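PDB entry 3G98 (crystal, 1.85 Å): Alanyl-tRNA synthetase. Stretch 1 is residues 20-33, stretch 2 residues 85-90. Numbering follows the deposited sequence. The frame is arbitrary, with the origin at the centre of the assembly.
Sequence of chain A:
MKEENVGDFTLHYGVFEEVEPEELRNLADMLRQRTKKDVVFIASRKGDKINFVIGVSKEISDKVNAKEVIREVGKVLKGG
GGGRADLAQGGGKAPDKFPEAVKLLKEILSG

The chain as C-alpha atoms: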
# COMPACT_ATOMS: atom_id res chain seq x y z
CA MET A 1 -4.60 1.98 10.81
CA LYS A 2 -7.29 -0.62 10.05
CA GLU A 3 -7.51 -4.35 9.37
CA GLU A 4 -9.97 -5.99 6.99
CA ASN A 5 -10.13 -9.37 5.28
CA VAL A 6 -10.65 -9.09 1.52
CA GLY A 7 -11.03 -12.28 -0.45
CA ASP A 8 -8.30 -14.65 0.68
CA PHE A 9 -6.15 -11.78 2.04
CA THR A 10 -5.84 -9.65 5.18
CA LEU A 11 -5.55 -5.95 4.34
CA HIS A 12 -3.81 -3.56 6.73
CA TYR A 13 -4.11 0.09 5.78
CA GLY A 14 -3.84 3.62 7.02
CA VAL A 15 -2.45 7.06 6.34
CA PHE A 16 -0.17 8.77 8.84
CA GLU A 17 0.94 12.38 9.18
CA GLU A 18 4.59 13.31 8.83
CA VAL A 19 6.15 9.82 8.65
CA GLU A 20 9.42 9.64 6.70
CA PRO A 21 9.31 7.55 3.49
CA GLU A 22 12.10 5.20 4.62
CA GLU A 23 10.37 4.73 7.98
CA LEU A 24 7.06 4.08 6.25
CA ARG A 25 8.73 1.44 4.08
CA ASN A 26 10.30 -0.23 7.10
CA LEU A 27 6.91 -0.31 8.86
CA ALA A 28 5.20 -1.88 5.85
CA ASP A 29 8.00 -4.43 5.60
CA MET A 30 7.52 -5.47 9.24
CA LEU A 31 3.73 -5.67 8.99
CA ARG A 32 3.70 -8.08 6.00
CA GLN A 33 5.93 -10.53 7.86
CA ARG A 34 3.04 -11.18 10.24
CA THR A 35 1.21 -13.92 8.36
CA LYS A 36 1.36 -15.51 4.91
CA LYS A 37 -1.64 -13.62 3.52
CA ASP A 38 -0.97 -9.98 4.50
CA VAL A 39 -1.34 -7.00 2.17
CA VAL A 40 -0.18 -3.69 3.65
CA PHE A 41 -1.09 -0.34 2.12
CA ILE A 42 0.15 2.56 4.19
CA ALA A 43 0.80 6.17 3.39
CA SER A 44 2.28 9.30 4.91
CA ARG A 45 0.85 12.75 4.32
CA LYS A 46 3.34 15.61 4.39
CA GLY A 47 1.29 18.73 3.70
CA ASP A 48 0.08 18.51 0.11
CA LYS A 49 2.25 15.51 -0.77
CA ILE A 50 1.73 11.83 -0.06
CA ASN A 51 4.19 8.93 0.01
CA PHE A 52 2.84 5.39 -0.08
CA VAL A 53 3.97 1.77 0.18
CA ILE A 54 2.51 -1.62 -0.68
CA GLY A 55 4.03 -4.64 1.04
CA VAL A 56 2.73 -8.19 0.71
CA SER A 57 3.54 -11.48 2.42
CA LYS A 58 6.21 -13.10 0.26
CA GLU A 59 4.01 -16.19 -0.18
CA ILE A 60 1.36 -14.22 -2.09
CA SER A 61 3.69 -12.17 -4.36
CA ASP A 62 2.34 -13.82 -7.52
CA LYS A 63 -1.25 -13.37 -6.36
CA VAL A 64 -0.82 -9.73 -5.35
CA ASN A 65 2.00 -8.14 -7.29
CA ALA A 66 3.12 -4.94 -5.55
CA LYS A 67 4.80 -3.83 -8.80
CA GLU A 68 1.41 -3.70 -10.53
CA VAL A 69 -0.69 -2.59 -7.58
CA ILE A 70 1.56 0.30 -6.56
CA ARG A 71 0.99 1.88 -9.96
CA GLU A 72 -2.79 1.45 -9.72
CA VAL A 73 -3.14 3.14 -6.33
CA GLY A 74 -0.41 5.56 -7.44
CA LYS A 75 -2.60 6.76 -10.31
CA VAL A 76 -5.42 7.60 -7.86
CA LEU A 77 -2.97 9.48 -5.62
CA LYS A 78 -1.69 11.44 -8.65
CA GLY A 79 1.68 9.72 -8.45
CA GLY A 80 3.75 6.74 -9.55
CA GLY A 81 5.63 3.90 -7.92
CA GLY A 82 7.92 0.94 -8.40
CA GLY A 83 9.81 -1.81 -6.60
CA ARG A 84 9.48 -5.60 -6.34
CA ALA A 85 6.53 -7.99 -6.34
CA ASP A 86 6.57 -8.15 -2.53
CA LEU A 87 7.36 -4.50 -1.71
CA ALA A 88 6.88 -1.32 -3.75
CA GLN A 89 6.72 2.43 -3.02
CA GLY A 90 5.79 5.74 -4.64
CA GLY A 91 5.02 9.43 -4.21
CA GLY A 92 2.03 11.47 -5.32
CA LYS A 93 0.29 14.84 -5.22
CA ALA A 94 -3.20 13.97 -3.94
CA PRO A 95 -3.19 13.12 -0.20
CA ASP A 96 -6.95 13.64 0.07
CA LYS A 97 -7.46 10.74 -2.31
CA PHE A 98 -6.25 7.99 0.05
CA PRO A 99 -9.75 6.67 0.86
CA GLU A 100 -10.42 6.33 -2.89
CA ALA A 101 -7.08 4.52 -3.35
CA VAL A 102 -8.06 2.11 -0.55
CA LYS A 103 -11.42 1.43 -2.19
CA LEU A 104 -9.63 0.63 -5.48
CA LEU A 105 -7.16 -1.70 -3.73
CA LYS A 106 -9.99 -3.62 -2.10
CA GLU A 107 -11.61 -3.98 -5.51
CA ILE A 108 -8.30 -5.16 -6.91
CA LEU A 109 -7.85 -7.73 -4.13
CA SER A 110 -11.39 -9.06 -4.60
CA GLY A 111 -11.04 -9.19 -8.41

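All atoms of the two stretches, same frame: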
# COMPACT_ATOMS: atom_id res chain seq x y z
N GLU A 20 8.42 9.65 7.76
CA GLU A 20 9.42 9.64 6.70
C GLU A 20 9.25 8.42 5.79
O GLU A 20 8.88 7.34 6.26
CB GLU A 20 10.84 9.69 7.28
CG GLU A 20 11.12 10.94 8.10
CD GLU A 20 10.89 12.22 7.31
OE1 GLU A 20 11.06 12.21 6.08
OE2 GLU A 20 10.55 13.25 7.93
N PRO A 21 9.50 8.60 4.49
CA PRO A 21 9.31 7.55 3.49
C PRO A 21 10.06 6.27 3.86
O PRO A 21 9.52 5.18 3.73
CB PRO A 21 9.93 8.14 2.22
CG PRO A 21 9.87 9.61 2.42
CD PRO A 21 10.00 9.85 3.88
N GLU A 22 11.31 6.40 4.30
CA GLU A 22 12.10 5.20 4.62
C GLU A 22 11.55 4.48 5.85
O GLU A 22 11.60 3.24 5.95
CB GLU A 22 13.59 5.54 4.75
CG GLU A 22 14.29 5.70 3.38
CD GLU A 22 14.24 4.43 2.52
OE1 GLU A 22 14.52 3.34 3.05
OE2 GLU A 22 13.91 4.53 1.32
N GLU A 23 11.00 5.26 6.78
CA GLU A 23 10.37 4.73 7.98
C GLU A 23 9.05 4.03 7.63
O GLU A 23 8.73 2.95 8.14
CB GLU A 23 10.11 5.86 8.98
CG GLU A 23 11.38 6.41 9.64
CD GLU A 23 11.11 7.63 10.51
OE1 GLU A 23 9.98 8.17 10.51
OE2 GLU A 23 12.05 8.06 11.21
N LEU A 24 8.29 4.66 6.74
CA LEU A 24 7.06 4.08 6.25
C LEU A 24 7.31 2.73 5.59
O LEU A 24 6.60 1.75 5.85
CB LEU A 24 6.41 5.04 5.26
CG LEU A 24 4.98 4.78 4.82
CD1 LEU A 24 4.05 5.07 5.97
CD2 LEU A 24 4.67 5.65 3.60
N ARG A 25 8.34 2.67 4.75
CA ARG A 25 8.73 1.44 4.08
C ARG A 25 9.10 0.36 5.09
O ARG A 25 8.71 -0.81 4.94
CB ARG A 25 9.93 1.70 3.16
CG ARG A 25 10.31 0.52 2.29
CD ARG A 25 11.69 0.72 1.67
NE ARG A 25 12.01 -0.40 0.80
CZ ARG A 25 11.66 -0.45 -0.48
NH1 ARG A 25 11.00 0.55 -1.04
NH2 ARG A 25 11.98 -1.52 -1.21
N ASN A 26 9.88 0.73 6.10
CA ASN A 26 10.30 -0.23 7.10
C ASN A 26 9.10 -0.77 7.89
O ASN A 26 9.04 -1.96 8.21
CB ASN A 26 11.36 0.39 8.02
CG ASN A 26 12.69 0.61 7.32
OD1 ASN A 26 13.52 1.40 7.78
ND2 ASN A 26 12.90 -0.08 6.19
N LEU A 27 8.14 0.10 8.17
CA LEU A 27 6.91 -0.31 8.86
C LEU A 27 6.10 -1.30 8.03
O LEU A 27 5.62 -2.32 8.55
CB LEU A 27 6.06 0.91 9.23
CG LEU A 27 4.74 0.69 9.97
CD1 LEU A 27 4.94 -0.08 11.27
CD2 LEU A 27 4.05 2.01 10.25
N ALA A 28 5.94 -1.00 6.74
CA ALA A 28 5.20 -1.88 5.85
C ALA A 28 5.88 -3.23 5.76
O ALA A 28 5.23 -4.27 5.78
CB ALA A 28 5.07 -1.26 4.48
N ASP A 29 7.21 -3.21 5.67
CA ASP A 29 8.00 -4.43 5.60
C ASP A 29 7.73 -5.31 6.82
O ASP A 29 7.47 -6.51 6.68
CB ASP A 29 9.48 -4.06 5.46
CG ASP A 29 10.40 -5.26 5.43
OD1 ASP A 29 10.05 -6.31 4.85
OD2 ASP A 29 11.51 -5.14 5.99
N MET A 30 7.76 -4.72 8.01
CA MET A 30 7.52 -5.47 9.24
C MET A 30 6.11 -6.05 9.30
O MET A 30 5.93 -7.21 9.67
CB MET A 30 7.75 -4.58 10.46
CG MET A 30 9.21 -4.27 10.72
SD MET A 30 9.40 -3.52 12.34
CE MET A 30 8.35 -2.08 12.14
N LEU A 31 5.13 -5.24 8.94
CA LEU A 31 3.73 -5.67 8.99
C LEU A 31 3.36 -6.83 8.06
O LEU A 31 2.42 -7.56 8.36
CB LEU A 31 2.79 -4.49 8.74
CG LEU A 31 2.74 -3.41 9.82
CD1 LEU A 31 1.93 -2.21 9.31
CD2 LEU A 31 2.15 -3.98 11.09
N ARG A 32 4.06 -6.99 6.93
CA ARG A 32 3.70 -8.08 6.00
C ARG A 32 4.38 -9.40 6.37
O ARG A 32 4.13 -10.42 5.74
CB ARG A 32 3.95 -7.72 4.53
CG ARG A 32 5.34 -7.20 4.21
CD ARG A 32 6.39 -8.29 4.23
NE ARG A 32 7.69 -7.79 3.79
CZ ARG A 32 8.19 -7.97 2.57
NH1 ARG A 32 7.50 -8.66 1.67
NH2 ARG A 32 9.38 -7.48 2.26
N GLN A 33 5.22 -9.35 7.38
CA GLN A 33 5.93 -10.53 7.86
C GLN A 33 5.07 -11.29 8.87
O GLN A 33 5.41 -12.38 9.30
CB GLN A 33 7.24 -10.11 8.53
CG GLN A 33 8.23 -9.43 7.59
CD GLN A 33 9.46 -8.93 8.32
OE1 GLN A 33 9.73 -9.34 9.45
NE2 GLN A 33 10.21 -8.04 7.68
N ALA A 85 7.85 -7.39 -6.50
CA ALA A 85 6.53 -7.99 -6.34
C ALA A 85 6.05 -8.03 -4.89
O ALA A 85 4.84 -8.06 -4.64
CB ALA A 85 6.51 -9.40 -6.96
N ASP A 86 6.98 -8.03 -3.94
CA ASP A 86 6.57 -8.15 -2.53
C ASP A 86 6.58 -6.83 -1.77
O ASP A 86 5.98 -6.73 -0.70
CB ASP A 86 7.42 -9.19 -1.79
CG ASP A 86 8.87 -8.78 -1.67
OD1 ASP A 86 9.50 -8.47 -2.70
OD2 ASP A 86 9.39 -8.77 -0.53
N LEU A 87 7.24 -5.82 -2.34
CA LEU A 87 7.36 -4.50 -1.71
C LEU A 87 7.65 -3.40 -2.73
O LEU A 87 8.68 -3.41 -3.43
CB LEU A 87 8.44 -4.53 -0.62
CG LEU A 87 8.55 -3.33 0.33
CD1 LEU A 87 7.30 -3.20 1.20
CD2 LEU A 87 9.80 -3.43 1.20
N ALA A 88 6.76 -2.42 -2.79
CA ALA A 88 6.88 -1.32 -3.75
C ALA A 88 6.47 0.00 -3.09
O ALA A 88 5.76 0.00 -2.09
CB ALA A 88 6.03 -1.60 -4.98
N GLN A 89 6.90 1.13 -3.66
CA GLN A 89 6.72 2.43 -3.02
C GLN A 89 6.61 3.53 -4.06
O GLN A 89 7.12 3.39 -5.18
CB GLN A 89 7.89 2.70 -2.06
CG GLN A 89 7.90 4.05 -1.35
CD GLN A 89 8.85 4.07 -0.15
OE1 GLN A 89 9.85 3.34 -0.12
NE2 GLN A 89 8.54 4.89 0.85
N GLY A 90 5.94 4.62 -3.71
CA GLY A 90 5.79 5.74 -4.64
C GLY A 90 5.44 7.04 -3.94
O GLY A 90 5.21 7.08 -2.72
O HOH W 1 11.34 -3.13 -3.31

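Residues 21-31 form a helix that lies across strand 87-90 and runs roughly antiparallel to it, with an angle of 153° between their N-to-C directions and a closest axis approach of 9.7 Å. This direction sets the register: Arg25 lies nearest Gln89, Asp29 nearest Leu87, and Arg32 nearest Asp86. Strand alternation directs Leu87 and Gln89 toward the helix, while Ala88 between them points away. The contact is modest, burying 451 Å² in total, and most of its polar groups find partners.

The amide of Gln89 is used at both ends. Its NE2 donates to the carbonyl of Pro21 (Gln89 NE2 to Pro21 O, 3.1 Å), an oxygen in the first turn that also accepts the backbone N of Arg25 at 3.0 Å; NE2 is hydrogen-bonded elsewhere in the structure as well. The other end accepts from Arg25, with NH1 to Gln89 OE1 at 3.2 Å and the oxygen near the guanidinium plane, where the N-H bonds point. Chi1 to chi3 of Arg25 are all t, and this extended chain carries the guanidinium out to the strand. There, Arg25 NH2 makes a weak hydrogen bond of 2.7 Å to a water, which in turn donates to Leu87 O at 2.7 Å, so a side chain of the helix is linked to a strand carbonyl through solvent.

Arg32 makes the charged contact. Its chi1 and chi2 are both p, and its guanidinium is shared between two carboxylates. Across the interface, Asp86 OD2 accepts from Arg32 NH1 at 2.9 Å and from Arg32 NH2 at 3.1 Å, forming a salt bridge with one oxygen held by two nitrogens. Within the helix stretch, Asp29 OD1 accepts from Arg32 NE at 3.0 Å and from Arg32 NH2 at 2.9 Å, a second salt bridge. All three guanidinium nitrogens are therefore engaged, and Asp29 helps to hold the group that reaches Asp86. Asp29 OD1 also receives a weak bond from Gln33 NE2 at 3.3 Å.

Leu87 supplies the apolar part of the contact and has the largest covered area of any residue here. Its CD1 lies 4.4 Å from Ala28 CB, whose small side chain points toward the strand. Leu87 CD2 sits 3.8 Å from Arg25 NH2, over one face of that guanidinium. Because the N-H bonds lie in the guanidinium plane, this methyl packs against the face while the edge remains available to Gln89.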